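Local coordinates for protein putative phosphomethylpyrimidine kinase (Bacteroides thetaiotaomicron, PDB 3MBH) that probably phosphorylates pyridoxal and related B6 vitamers with ATP, as a pyridoxal kinase of the ribokinase clan, and binds pyridoxal in this crystal, at residues K6-A11 with M34-C39; E132-I137 with L153-Y158; I183-P188 with T196-Y201; T228-G233 with D246-F251. One frame throughout, in Å; residues are numbered along the deposited sequence. Where two conformers were deposited one is given.

Contact 1. Residues K6-A11 with M34-C39; sequences KVKKIA and MGFQVC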
loop_
_atom_site.group_PDB
_atom_site.type_symbol
_atom_site.label_atom_id
_atom_site.label_comp_id
_atom_site.label_asym_id
_atom_site.label_seq_id
_atom_site.Cartn_x
_atom_site.Cartn_y
_atom_site.Cartn_z
ATOM N N LYS A 6 -7.337 21.350 -7.241
ATOM C CA LYS A 6 -6.354 21.054 -8.309
ATOM C C LYS A 6 -4.998 20.512 -7.806
ATOM O O LYS A 6 -4.638 20.701 -6.633
ATOM C CB LYS A 6 -6.138 22.335 -9.131
ATOM C CG LYS A 6 -7.361 22.671 -10.015
ATOM C CD LYS A 6 -7.592 24.187 -10.330
ATOM C CE LYS A 6 -6.679 24.708 -11.453
ATOM N N VAL A 7 -4.234 19.898 -8.708
ATOM C CA VAL A 7 -2.808 19.629 -8.464
ATOM C C VAL A 7 -2.044 20.955 -8.361
ATOM O O VAL A 7 -1.990 21.693 -9.324
ATOM C CB VAL A 7 -2.157 18.826 -9.626
ATOM C CG1 VAL A 7 -0.611 18.719 -9.420
ATOM C CG2 VAL A 7 -2.797 17.436 -9.744
ATOM N N LYS A 8 -1.426 21.227 -7.212
ATOM C CA LYS A 8 -0.695 22.491 -7.017
ATOM C C LYS A 8 0.634 22.487 -7.793
ATOM O O LYS A 8 1.208 21.425 -8.055
ATOM C CB LYS A 8 -0.472 22.767 -5.515
ATOM C CG LYS A 8 -1.764 22.660 -4.622
ATOM C CD LYS A 8 -2.975 23.273 -5.286
ATOM C CE LYS A 8 -4.273 23.279 -4.387
ATOM N NZ LYS A 8 -5.069 21.983 -4.386
ATOM N N LYS A 9 1.091 23.679 -8.181
ATOM C CA LYS A 9 2.298 23.851 -8.973
ATOM C C LYS A 9 3.398 24.580 -8.179
ATOM O O LYS A 9 3.158 25.601 -7.494
ATOM C CB LYS A 9 2.026 24.656 -10.257
ATOM C CG LYS A 9 0.908 24.178 -11.170
ATOM C CD LYS A 9 0.919 25.015 -12.479
ATOM C CE LYS A 9 -0.414 25.535 -12.855
ATOM N NZ LYS A 9 -1.376 24.504 -13.393
ATOM N N ILE A 10 4.595 24.054 -8.292
ATOM C CA ILE A 10 5.778 24.628 -7.669
ATOM C C ILE A 10 6.777 25.060 -8.710
ATOM O O ILE A 10 7.233 24.224 -9.501
ATOM C CB ILE A 10 6.430 23.598 -6.737
ATOM C CG1 ILE A 10 5.403 23.128 -5.700
ATOM C CG2 ILE A 10 7.668 24.198 -6.078
ATOM C CD1 ILE A 10 5.859 21.940 -4.843
ATOM N N ALA A 11 7.143 26.333 -8.738
ATOM C CA ALA A 11 8.210 26.766 -9.624
ATOM C C ALA A 11 9.546 26.412 -8.902
ATOM O O ALA A 11 9.782 26.880 -7.786
ATOM C CB ALA A 11 8.100 28.295 -9.930
HETATM N N MSE A 34 5.052 13.524 -4.068
HETATM C CA MSE A 34 4.254 14.085 -3.005
HETATM C C MSE A 34 2.992 14.751 -3.540
HETATM O O MSE A 34 2.195 15.248 -2.749
HETATM C CB MSE A 34 5.058 15.048 -2.171
HETATM C CG MSE A 34 6.215 14.304 -1.409
HETATM SE SE MSE A 34 7.262 15.473 -0.288
HETATM C CE MSE A 34 6.083 15.445 1.236
ATOM N N GLY A 35 2.794 14.739 -4.855
ATOM C CA GLY A 35 1.531 15.180 -5.417
ATOM C C GLY A 35 1.524 16.534 -6.070
ATOM O O GLY A 35 0.462 17.029 -6.410
ATOM N N PHE A 36 2.704 17.117 -6.296
ATOM C CA PHE A 36 2.816 18.479 -6.809
ATOM C C PHE A 36 3.433 18.440 -8.171
ATOM O O PHE A 36 4.280 17.586 -8.419
ATOM C CB PHE A 36 3.656 19.333 -5.868
ATOM C CG PHE A 36 3.096 19.364 -4.492
ATOM C CD1 PHE A 36 1.954 20.104 -4.232
ATOM C CD2 PHE A 36 3.634 18.581 -3.484
ATOM C CE1 PHE A 36 1.376 20.082 -2.979
ATOM C CE2 PHE A 36 3.073 18.549 -2.256
ATOM C CZ PHE A 36 1.948 19.305 -1.986
ATOM N N GLN A 37 2.967 19.307 -9.073
ATOM C CA GLN A 37 3.649 19.491 -10.348
ATOM C C GLN A 37 4.828 20.476 -10.154
ATOM O O GLN A 37 4.635 21.539 -9.585
ATOM C CB GLN A 37 2.697 20.048 -11.422
ATOM C CG GLN A 37 3.434 20.278 -12.729
ATOM C CD GLN A 37 2.522 20.798 -13.845
ATOM O OE1 GLN A 37 1.405 21.168 -13.600
ATOM N NE2 GLN A 37 3.009 20.765 -15.076
ATOM N N VAL A 38 6.017 20.088 -10.599
ATOM C CA VAL A 38 7.209 20.885 -10.501
ATOM C C VAL A 38 7.482 21.461 -11.891
ATOM O O VAL A 38 7.535 20.723 -12.900
ATOM C CB VAL A 38 8.387 20.054 -10.083
ATOM C CG1 VAL A 38 9.666 20.864 -10.115
ATOM C CG2 VAL A 38 8.118 19.405 -8.715
ATOM N N CYS A 39 7.603 22.777 -11.928
ATOM C CA CYS A 39 7.825 23.554 -13.135
ATOM C C CYS A 39 9.206 24.170 -13.028
ATOM O O CYS A 39 9.404 25.193 -12.342
ATOM C CB CYS A 39 6.779 24.623 -13.275
ATOM S SG CYS A 39 5.140 24.019 -13.532
HETATM O O HOH W 1 -0.810 20.723 -12.452
HETATM O O HOH W 2 -1.269 19.175 -5.444
HETATM O O HOH W 3 -0.059 22.431 -15.478
#
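Lys9, Ile10 and Ala11 pair with Gln37, Val38 and Cys39 as parallel strands, whose axes come within 4.7 Å and diverge by 26°. The backbone bonds zigzag across: Gln37 N to Lys8 O, Ile10 N to Gln37 O at 2.8 Å with an N-H...O angle of 168°, then Cys39 N to Ile10 O. Between these bonds CA-H groups lean on the same carbonyls, as where Lys9 CA meets Gln37 O at 3.3 Å. Parallel pairing of neighbouring strands requires a crossover, and helix 24-33 supplies it, making a beta-alpha-beta unit of the central sheet of a ribokinase-like fold. Gly35, with positive phi, ends that helix in a Schellman motif; its O is bridged by a water to Lys8 N. On the Ile10 side, CD1 of that residue rests 3.6 Å from Phe36 CB, obliquely to the ring. Lys8 CB meets the ring edge near Phe36 CD1, in its plane, at 3.8 Å. Met236 of helix 223-236 touches all three side chains, and Leu31 of the crossover helix packs on Ile10. Lys9 and Gln37 lie side by side on the other face of the sheet, pointing the same way. With CG anti to the backbone N (chi1 178°) and an extended chain beyond it, Gln37 carries OE1 alongside Lys9 CG, 3.9 Å away. One water joins that oxygen to Lys9 NZ, and a second water donates to it as well. A second subunit approaches here, its Met19 packing on Lys9 and its Arg21 on Gln37. Val7 CG1 sits 3.6 Å from Gly35 O.

Contact 2. Residues E132-I137 with L153-Y158; sequences EMRHLI and LLDEPY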
loop_
_atom_site.group_PDB
_atom_site.type_symbol
_atom_site.label_atom_id
_atom_site.label_comp_id
_atom_site.label_asym_id
_atom_site.label_seq_id
_atom_site.Cartn_x
_atom_site.Cartn_y
_atom_site.Cartn_z
ATOM N N GLU A 132 24.839 38.477 -2.393
ATOM C CA GLU A 132 23.526 38.448 -3.067
ATOM C C GLU A 132 22.529 37.499 -2.368
ATOM O O GLU A 132 21.325 37.812 -2.208
ATOM C CB GLU A 132 23.689 38.093 -4.549
ATOM C CG GLU A 132 24.427 39.131 -5.389
ATOM C CD GLU A 132 23.670 40.469 -5.482
ATOM O OE1 GLU A 132 22.457 40.462 -5.757
ATOM O OE2 GLU A 132 24.301 41.522 -5.292
HETATM N N MSE A 133 23.013 36.331 -1.946
HETATM C CA MSE A 133 22.136 35.380 -1.298
HETATM C C MSE A 133 21.541 35.979 -0.019
HETATM O O MSE A 133 20.383 35.723 0.305
HETATM C CB MSE A 133 22.864 34.075 -1.029
HETATM C CG MSE A 133 21.994 32.954 -0.507
HETATM SE SE MSE A 133 20.588 32.453 -1.794
HETATM C CE MSE A 133 21.627 31.351 -3.007
ATOM N N ARG A 134 22.333 36.783 0.695
ATOM C CA ARG A 134 21.846 37.512 1.850
ATOM C C ARG A 134 20.607 38.361 1.539
ATOM O O ARG A 134 19.725 38.510 2.381
ATOM C CB ARG A 134 22.941 38.437 2.434
ATOM C CG ARG A 134 24.022 37.691 3.193
ATOM C CD ARG A 134 25.107 38.637 3.623
ATOM N NE ARG A 134 26.268 37.907 4.104
ATOM C CZ ARG A 134 27.520 38.332 4.023
ATOM N NH1 ARG A 134 27.799 39.485 3.443
ATOM N NH2 ARG A 134 28.504 37.598 4.510
ATOM N N HIS A 135 20.541 38.902 0.329
ATOM C CA HIS A 135 19.370 39.610 -0.117
ATOM C C HIS A 135 18.191 38.678 -0.417
ATOM O O HIS A 135 17.062 38.955 0.004
ATOM C CB HIS A 135 19.638 40.461 -1.382
ATOM C CG HIS A 135 18.436 41.232 -1.835
ATOM N ND1 HIS A 135 17.930 42.299 -1.123
ATOM C CD2 HIS A 135 17.612 41.064 -2.893
ATOM C CE1 HIS A 135 16.866 42.780 -1.745
ATOM N NE2 HIS A 135 16.660 42.061 -2.832
ATOM N N LEU A 136 18.455 37.621 -1.161
ATOM C CA LEU A 136 17.398 36.723 -1.582
ATOM C C LEU A 136 16.661 36.122 -0.369
ATOM O O LEU A 136 15.437 35.995 -0.395
ATOM C CB LEU A 136 17.928 35.614 -2.481
ATOM C CG LEU A 136 16.833 34.694 -3.043
ATOM C CD1 LEU A 136 15.772 35.512 -3.848
ATOM C CD2 LEU A 136 17.438 33.518 -3.864
ATOM N N ILE A 137 17.370 35.799 0.703
ATOM C CA ILE A 137 16.663 35.171 1.831
ATOM C C ILE A 137 15.602 36.102 2.458
ATOM O O ILE A 137 14.669 35.602 3.056
ATOM C CB ILE A 137 17.570 34.589 2.937
ATOM C CG1 ILE A 137 18.377 35.704 3.652
ATOM C CG2 ILE A 137 18.396 33.401 2.391
ATOM C CD1 ILE A 137 18.922 35.275 4.925
ATOM N N LEU A 153 25.739 33.622 5.709
ATOM C CA LEU A 153 24.611 34.550 5.697
ATOM C C LEU A 153 24.717 35.596 6.809
ATOM O O LEU A 153 24.425 36.759 6.568
ATOM C CB LEU A 153 23.285 33.831 5.805
ATOM C CG LEU A 153 22.887 33.028 4.578
ATOM C CD1 LEU A 153 21.742 32.074 4.823
ATOM C CD2 LEU A 153 22.589 33.997 3.425
ATOM N N LEU A 154 25.144 35.190 8.007
ATOM C CA LEU A 154 25.301 36.127 9.113
ATOM C C LEU A 154 26.625 36.932 9.058
ATOM O O LEU A 154 26.819 37.828 9.866
ATOM C CB LEU A 154 25.193 35.374 10.428
ATOM C CG LEU A 154 23.824 34.781 10.752
ATOM C CD1 LEU A 154 23.855 34.094 12.084
ATOM C CD2 LEU A 154 22.750 35.853 10.756
ATOM N N ASP A 155 27.518 36.607 8.121
ATOM C CA ASP A 155 28.809 37.259 7.986
ATOM C C ASP A 155 29.565 37.132 9.296
ATOM O O ASP A 155 29.976 38.120 9.868
ATOM C CB ASP A 155 28.640 38.739 7.581
ATOM C CG ASP A 155 29.922 39.368 7.028
ATOM O OD1 ASP A 155 30.623 38.725 6.203
ATOM O OD2 ASP A 155 30.209 40.542 7.380
ATOM N N GLU A 156 29.704 35.903 9.768
ATOM C CA GLU A 156 30.460 35.575 10.952
ATOM C C GLU A 156 31.294 34.333 10.639
ATOM O O GLU A 156 30.907 33.513 9.817
ATOM C CB GLU A 156 29.538 35.261 12.115
ATOM C CG GLU A 156 28.701 36.417 12.602
ATOM C CD GLU A 156 29.506 37.444 13.375
ATOM O OE1 GLU A 156 30.057 37.091 14.441
ATOM O OE2 GLU A 156 29.596 38.613 12.929
ATOM N N PRO A 157 32.437 34.171 11.309
ATOM C CA PRO A 157 33.280 33.025 10.986
ATOM C C PRO A 157 32.624 31.717 11.411
ATOM O O PRO A 157 31.916 31.681 12.424
ATOM C CB PRO A 157 34.557 33.260 11.805
ATOM C CG PRO A 157 34.414 34.573 12.455
ATOM C CD PRO A 157 33.013 35.042 12.346
ATOM N N TYR A 158 32.865 30.680 10.615
ATOM C CA TYR A 158 32.359 29.342 10.860
ATOM C C TYR A 158 32.737 28.893 12.255
ATOM O O TYR A 158 33.876 29.070 12.680
ATOM C CB TYR A 158 32.914 28.351 9.812
ATOM C CG TYR A 158 32.357 26.961 9.996
ATOM C CD1 TYR A 158 31.112 26.630 9.486
ATOM C CD2 TYR A 158 33.028 26.001 10.737
ATOM C CE1 TYR A 158 30.551 25.372 9.691
ATOM C CE2 TYR A 158 32.474 24.728 10.942
ATOM C CZ TYR A 158 31.248 24.420 10.412
ATOM O OH TYR A 158 30.652 23.189 10.610
HETATM O O HOH W 4 30.666 39.975 3.488
#
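Arg134 reaches across to Leu153 and Asp155 with a chain that is extended from CG to NE. CB leads to CG, which is anti to the carbonyl carbon (chi1 -74°) and lies 3.5 Å from Leu153 O and 4.0 Å from Leu153 CD2. CD passes the same carbonyl oxygen, and NE makes a weak, bent bond to it, 3.3 Å from NE to Leu153 O. At the tip, NH2 forms a salt bridge with Asp155 OD1 at 2.9 Å, whose hydrogen bond is weak and bent; the guanidinium and carboxylate planes stand 63° apart, and Asp155 CB lies over one face of the guanidinium. NH2 also donates to Tyr152 O, and a water in the guanidinium plane links NH1 to Asp155 OD1. An alanine in place of Arg134 would probably leave the Asp155 carboxylate without its cationic mate and the carbonyls of Tyr152 and Leu153 without these donors. Beside the arginine's first carbons, Leu153 CD2 also meets Met133 CG at 4.1 Å and, tip to tip, Ile137 CD1. Asp155, at positive phi, ends helix 147-154 in a Schellman motif, and the arginine of helix 127-136 donates to carbonyls of that last turn, where its charge probably complements the helix's C-terminal end.

Contact 3. Residues I183-P188 with T196-Y201; sequences IITSVP and TSVYAY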
loop_
_atom_site.group_PDB
_atom_site.type_symbol
_atom_site.label_atom_id
_atom_site.label_comp_id
_atom_site.label_asym_id
_atom_site.label_seq_id
_atom_site.Cartn_x
_atom_site.Cartn_y
_atom_site.Cartn_z
ATOM N N ILE A 183 15.290 27.058 9.180
ATOM C CA ILE A 183 15.758 25.734 9.555
ATOM C C ILE A 183 17.260 25.706 9.319
ATOM O O ILE A 183 17.720 26.066 8.230
ATOM C CB ILE A 183 14.999 24.625 8.736
ATOM C CG1 ILE A 183 13.463 24.758 8.906
ATOM C CG2 ILE A 183 15.526 23.251 9.117
ATOM C CD1 ILE A 183 12.655 23.922 7.926
ATOM N N ILE A 184 18.026 25.301 10.332
ATOM C CA ILE A 184 19.456 25.151 10.185
ATOM C C ILE A 184 19.785 23.668 10.221
ATOM O O ILE A 184 19.490 22.992 11.213
ATOM C CB ILE A 184 20.255 25.897 11.284
ATOM C CG1 ILE A 184 19.915 27.374 11.258
ATOM C CG2 ILE A 184 21.786 25.653 11.072
ATOM C CD1 ILE A 184 20.465 28.202 12.409
ATOM N N THR A 185 20.377 23.149 9.124
ATOM C CA THR A 185 20.736 21.745 9.070
ATOM C C THR A 185 22.251 21.526 9.313
ATOM O O THR A 185 23.040 22.439 9.374
ATOM C CB THR A 185 20.368 21.129 7.748
ATOM O OG1 THR A 185 21.350 21.501 6.767
ATOM C CG2 THR A 185 18.963 21.541 7.333
ATOM N N SER A 186 22.617 20.280 9.472
ATOM C CA SER A 186 24.003 19.848 9.559
ATOM C C SER A 186 24.752 20.424 10.751
ATOM O O SER A 186 25.942 20.769 10.621
ATOM C CB SER A 186 24.740 20.186 8.264
ATOM O OG SER A 186 23.885 19.942 7.153
ATOM N N VAL A 187 24.072 20.522 11.898
ATOM C CA VAL A 187 24.700 20.969 13.109
ATOM C C VAL A 187 25.368 19.774 13.812
ATOM O O VAL A 187 24.739 18.777 14.090
ATOM C CB VAL A 187 23.718 21.660 14.054
ATOM C CG1 VAL A 187 24.492 22.189 15.325
ATOM C CG2 VAL A 187 22.963 22.804 13.305
ATOM N N PRO A 188 26.665 19.875 14.106
ATOM C CA PRO A 188 27.325 18.803 14.853
ATOM C C PRO A 188 26.767 18.577 16.262
ATOM O O PRO A 188 26.208 19.482 16.902
ATOM C CB PRO A 188 28.747 19.298 14.981
ATOM C CG PRO A 188 28.957 20.204 13.808
ATOM C CD PRO A 188 27.622 20.865 13.582
ATOM N N THR A 196 24.109 14.215 13.504
ATOM C CA THR A 196 23.796 15.520 13.058
ATOM C C THR A 196 22.505 15.970 13.778
ATOM O O THR A 196 21.687 15.117 14.203
ATOM C CB THR A 196 23.617 15.506 11.501
ATOM O OG1 THR A 196 23.652 16.819 11.024
ATOM C CG2 THR A 196 22.294 14.902 11.078
ATOM N N SER A 197 22.364 17.280 13.965
ATOM C CA SER A 197 21.093 17.877 14.401
ATOM C C SER A 197 20.581 18.923 13.410
ATOM O O SER A 197 21.338 19.454 12.585
ATOM C CB SER A 197 21.182 18.451 15.813
ATOM O OG SER A 197 22.389 19.168 15.978
ATOM N N VAL A 198 19.266 19.142 13.470
ATOM C CA VAL A 198 18.585 20.158 12.722
ATOM C C VAL A 198 17.867 21.013 13.768
ATOM O O VAL A 198 17.283 20.486 14.733
ATOM C CB VAL A 198 17.562 19.564 11.727
ATOM C CG1 VAL A 198 16.741 20.681 11.040
ATOM C CG2 VAL A 198 18.251 18.640 10.652
ATOM N N TYR A 199 17.943 22.322 13.615
ATOM C CA TYR A 199 17.303 23.279 14.505
ATOM C C TYR A 199 16.340 24.098 13.644
ATOM O O TYR A 199 16.579 24.256 12.437
ATOM C CB TYR A 199 18.330 24.179 15.141
ATOM C CG TYR A 199 19.204 23.530 16.172
ATOM C CD1 TYR A 199 20.276 22.699 15.811
ATOM C CD2 TYR A 199 19.001 23.786 17.539
ATOM C CE1 TYR A 199 21.093 22.125 16.813
ATOM C CE2 TYR A 199 19.815 23.251 18.509
ATOM C CZ TYR A 199 20.839 22.405 18.153
ATOM O OH TYR A 199 21.641 21.914 19.173
ATOM N N ALA A 200 15.215 24.536 14.223
ATOM C CA ALA A 200 14.232 25.335 13.469
ATOM C C ALA A 200 13.503 26.302 14.397
ATOM O O ALA A 200 13.386 26.097 15.642
ATOM C CB ALA A 200 13.221 24.444 12.767
ATOM N N TYR A 201 13.013 27.360 13.777
ATOM C CA TYR A 201 12.249 28.379 14.463
ATOM C C TYR A 201 11.045 28.769 13.591
ATOM O O TYR A 201 11.144 28.870 12.394
ATOM C CB TYR A 201 13.139 29.555 14.792
ATOM C CG TYR A 201 12.389 30.723 15.314
ATOM C CD1 TYR A 201 11.875 30.693 16.572
ATOM C CD2 TYR A 201 12.203 31.865 14.540
ATOM C CE1 TYR A 201 11.146 31.741 17.077
ATOM C CE2 TYR A 201 11.492 32.925 15.014
ATOM C CZ TYR A 201 10.980 32.867 16.298
ATOM O OH TYR A 201 10.281 33.889 16.830
HETATM O O HOH W 5 21.300 17.553 9.647
HETATM O O HOH W 6 23.741 19.679 17.904
#
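Ile183-Pro188 and Thr196-Tyr201 run antiparallel as the two arms of a beta hairpin, with paired bonds between Ile184 and Tyr199 and again between Val187 and Ser197, and a beta bulge where the register slips by one residue between them. Val187 carries one face. Its CG1 lies 3.7 Å from Tyr199 CE1 and its CG2 equally close to Tyr199 CD1, the two side chains crossing at about a right angle. An alanine at Val187 would probably open a gap where CG1 and CG2 touch the Tyr199 ring, leaving that side of the ring less supported. That ring's OH is held beyond the hairpin by Asp164. On the face of Ile183 and Ala200, Ile183 CG1 meets Ala200 CB at 3.9 Å; Ile183 CG2 also presses on Val198 CG1 at 3.4 Å, tighter than usual for carbons. Ile183 and Val198 both meet helices 223-236 and 241-257, Phe227 of the first touching each of them. The bulge is polar by contrast. Ser186 takes a positive phi (62°), and its N stands at a poor angle to Ser197 O. A water accepts from Ser186 N at 3.0 Å and also meets Thr196 OG1, which implies that solvent takes up the N-H that the register slip leaves without a bond to Ser197 O.

Contact 4. Residues T228-G233 with D246-F251; sequences TSVITG and DRATQF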
loop_
_atom_site.group_PDB
_atom_site.type_symbol
_atom_site.label_atom_id
_atom_site.label_comp_id
_atom_site.label_asym_id
_atom_site.label_seq_id
_atom_site.Cartn_x
_atom_site.Cartn_y
_atom_site.Cartn_z
ATOM N N THR A 228 15.081 19.877 1.763
ATOM C CA THR A 228 14.244 21.043 1.489
ATOM C C THR A 228 13.056 20.670 0.629
ATOM O O THR A 228 11.955 21.191 0.869
ATOM C CB THR A 228 15.085 22.266 0.950
ATOM O OG1 THR A 228 16.145 22.515 1.892
ATOM C CG2 THR A 228 14.182 23.541 0.747
ATOM N N SER A 229 13.239 19.707 -0.290
ATOM C CA SER A 229 12.138 19.209 -1.127
ATOM C C SER A 229 11.055 18.530 -0.236
ATOM O O SER A 229 9.840 18.807 -0.387
ATOM C CB SER A 229 12.645 18.189 -2.164
ATOM O OG SER A 229 13.382 18.802 -3.202
ATOM N N VAL A 230 11.492 17.720 0.738
ATOM C CA VAL A 230 10.517 17.083 1.640
ATOM C C VAL A 230 9.857 18.113 2.549
ATOM O O VAL A 230 8.640 18.085 2.746
ATOM C CB VAL A 230 11.088 15.892 2.412
ATOM C CG1 VAL A 230 9.977 15.349 3.347
ATOM C CG2 VAL A 230 11.607 14.796 1.419
ATOM N N ILE A 231 10.638 19.069 3.046
ATOM C CA ILE A 231 10.059 20.153 3.854
ATOM C C ILE A 231 8.958 20.916 3.070
ATOM O O ILE A 231 7.859 21.140 3.586
ATOM C CB ILE A 231 11.117 21.132 4.416
ATOM C CG1 ILE A 231 12.013 20.396 5.418
ATOM C CG2 ILE A 231 10.436 22.394 5.074
ATOM C CD1 ILE A 231 11.441 20.106 6.826
ATOM N N THR A 232 9.240 21.263 1.828
ATOM C CA THR A 232 8.299 22.006 1.009
ATOM C C THR A 232 7.044 21.227 0.763
ATOM O O THR A 232 5.935 21.756 0.951
ATOM C CB THR A 232 8.948 22.323 -0.338
ATOM O OG1 THR A 232 10.096 23.113 -0.065
ATOM C CG2 THR A 232 8.013 23.098 -1.261
ATOM N N GLY A 233 7.196 19.968 0.330
ATOM C CA GLY A 233 6.053 19.143 0.094
ATOM C C GLY A 233 5.218 18.934 1.371
ATOM O O GLY A 233 3.999 18.956 1.320
ATOM N N ASP A 246 10.520 15.864 10.886
ATOM C CA ASP A 246 10.558 14.395 11.061
ATOM C C ASP A 246 10.481 13.657 9.750
ATOM O O ASP A 246 11.289 12.756 9.508
ATOM C CB ASP A 246 9.439 13.948 12.011
ATOM C CG ASP A 246 9.812 14.232 13.478
ATOM O OD1 ASP A 246 10.914 13.788 13.877
ATOM O OD2 ASP A 246 9.051 14.885 14.208
ATOM N N ARG A 247 9.557 14.067 8.879
ATOM C CA ARG A 247 9.433 13.444 7.575
ATOM C C ARG A 247 10.729 13.581 6.792
ATOM O O ARG A 247 11.196 12.601 6.209
ATOM C CB ARG A 247 8.270 14.035 6.799
ATOM C CG ARG A 247 6.952 13.728 7.406
ATOM C CD ARG A 247 5.756 14.146 6.504
ATOM N NE ARG A 247 5.678 13.370 5.286
ATOM C CZ ARG A 247 4.847 13.630 4.295
ATOM N NH1 ARG A 247 4.018 14.666 4.366
ATOM N NH2 ARG A 247 4.838 12.828 3.225
ATOM N N ALA A 248 11.308 14.791 6.758
ATOM C CA ALA A 248 12.547 15.068 5.980
ATOM C C ALA A 248 13.743 14.280 6.519
ATOM O O ALA A 248 14.423 13.600 5.755
ATOM C CB ALA A 248 12.872 16.548 5.911
ATOM N N THR A 249 13.942 14.275 7.833
ATOM C CA THR A 249 15.081 13.591 8.407
ATOM C C THR A 249 14.967 12.056 8.284
ATOM O O THR A 249 15.958 11.377 8.013
ATOM C CB THR A 249 15.344 14.059 9.857
ATOM O OG1 THR A 249 14.155 13.957 10.661
ATOM C CG2 THR A 249 15.867 15.556 9.854
ATOM N N GLN A 250 13.761 11.505 8.463
ATOM C CA GLN A 250 13.577 10.069 8.366
ATOM C C GLN A 250 13.754 9.563 6.942
ATOM O O GLN A 250 14.346 8.521 6.740
ATOM C CB GLN A 250 12.248 9.657 9.007
ATOM C CG GLN A 250 12.409 9.900 10.552
ATOM C CD GLN A 250 11.192 9.534 11.354
ATOM O OE1 GLN A 250 10.524 8.537 11.035
ATOM N NE2 GLN A 250 10.878 10.344 12.393
ATOM N N PHE A 251 13.314 10.348 5.969
ATOM C CA PHE A 251 13.463 9.997 4.561
ATOM C C PHE A 251 14.925 9.950 4.215
ATOM O O PHE A 251 15.371 8.982 3.639
ATOM C CB PHE A 251 12.745 10.996 3.658
ATOM C CG PHE A 251 12.770 10.648 2.215
ATOM C CD1 PHE A 251 12.061 9.550 1.744
ATOM C CD2 PHE A 251 13.498 11.417 1.309
ATOM C CE1 PHE A 251 12.081 9.227 0.369
ATOM C CE2 PHE A 251 13.493 11.130 -0.031
ATOM C CZ PHE A 251 12.792 10.019 -0.506
#
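The Phe251 ring receives Val230 CG2 obliquely, 3.9 Å from its CD2, while Ile30 of helix 24-33 also packs on this phenylalanine. CG of Phe251 is anti to the backbone N (chi1 -176°), which turns the ring toward Val230. The pair belongs to two consecutive helices, 223-236 and 241-257, which run roughly antiparallel in the ribokinase-like fold; the short segments approach to 8.4 Å at an angle of 147°. So close an approach is consistent with the small Ala248 at the crossing: Val230 CG1 lies 3.7 Å from Ala248 CA, practically on the opposing backbone, and Val230 CA comes within 5.2 Å of Ala248 CA. Ile231 CD1 also touches Ala248 CB, 3.9 Å away. No hydrogen bond crosses the interface. The second flat group, the Arg247 guanidinium, is gripped beyond the two segments: NH1 forms a salt bridge with Asp239 and a hydrogen bond with Gln237, and NH2 donates to Leu279 O. At the aliphatic start of the same side chain, Arg247 CB stands 4.1 Å from Val230 CG1. Within the first helix, Thr228 O accepts from both Thr232 N and Thr232 OG1, which reach it from opposite faces of its carbonyl plane, the hydroxyl at 2.8 Å.

Contact 4 touches both contact 3 and contact 1: Ile231 CG2 packs on Ile183 CD1 at 3.9 Å, and Met34 CE lies 3.5 Å from Arg247 NH2. Contacts 1 and 3 belong to the same sheet but lie on opposite sides of the chain's centre, their centres 27 Å apart. Contact 2 touches none of the others. Bound pyridoxal lies about 9 Å from the side chain of Met133, about 10 Å from that of Thr185 and about 14 Å from that of Ile231. The Arg247 side chain is about 5 Å, and Gly35 about 8 Å, from the side chain of Asp280, seen to bind zinc in a structure of this protein, although no zinc is bound to this chain.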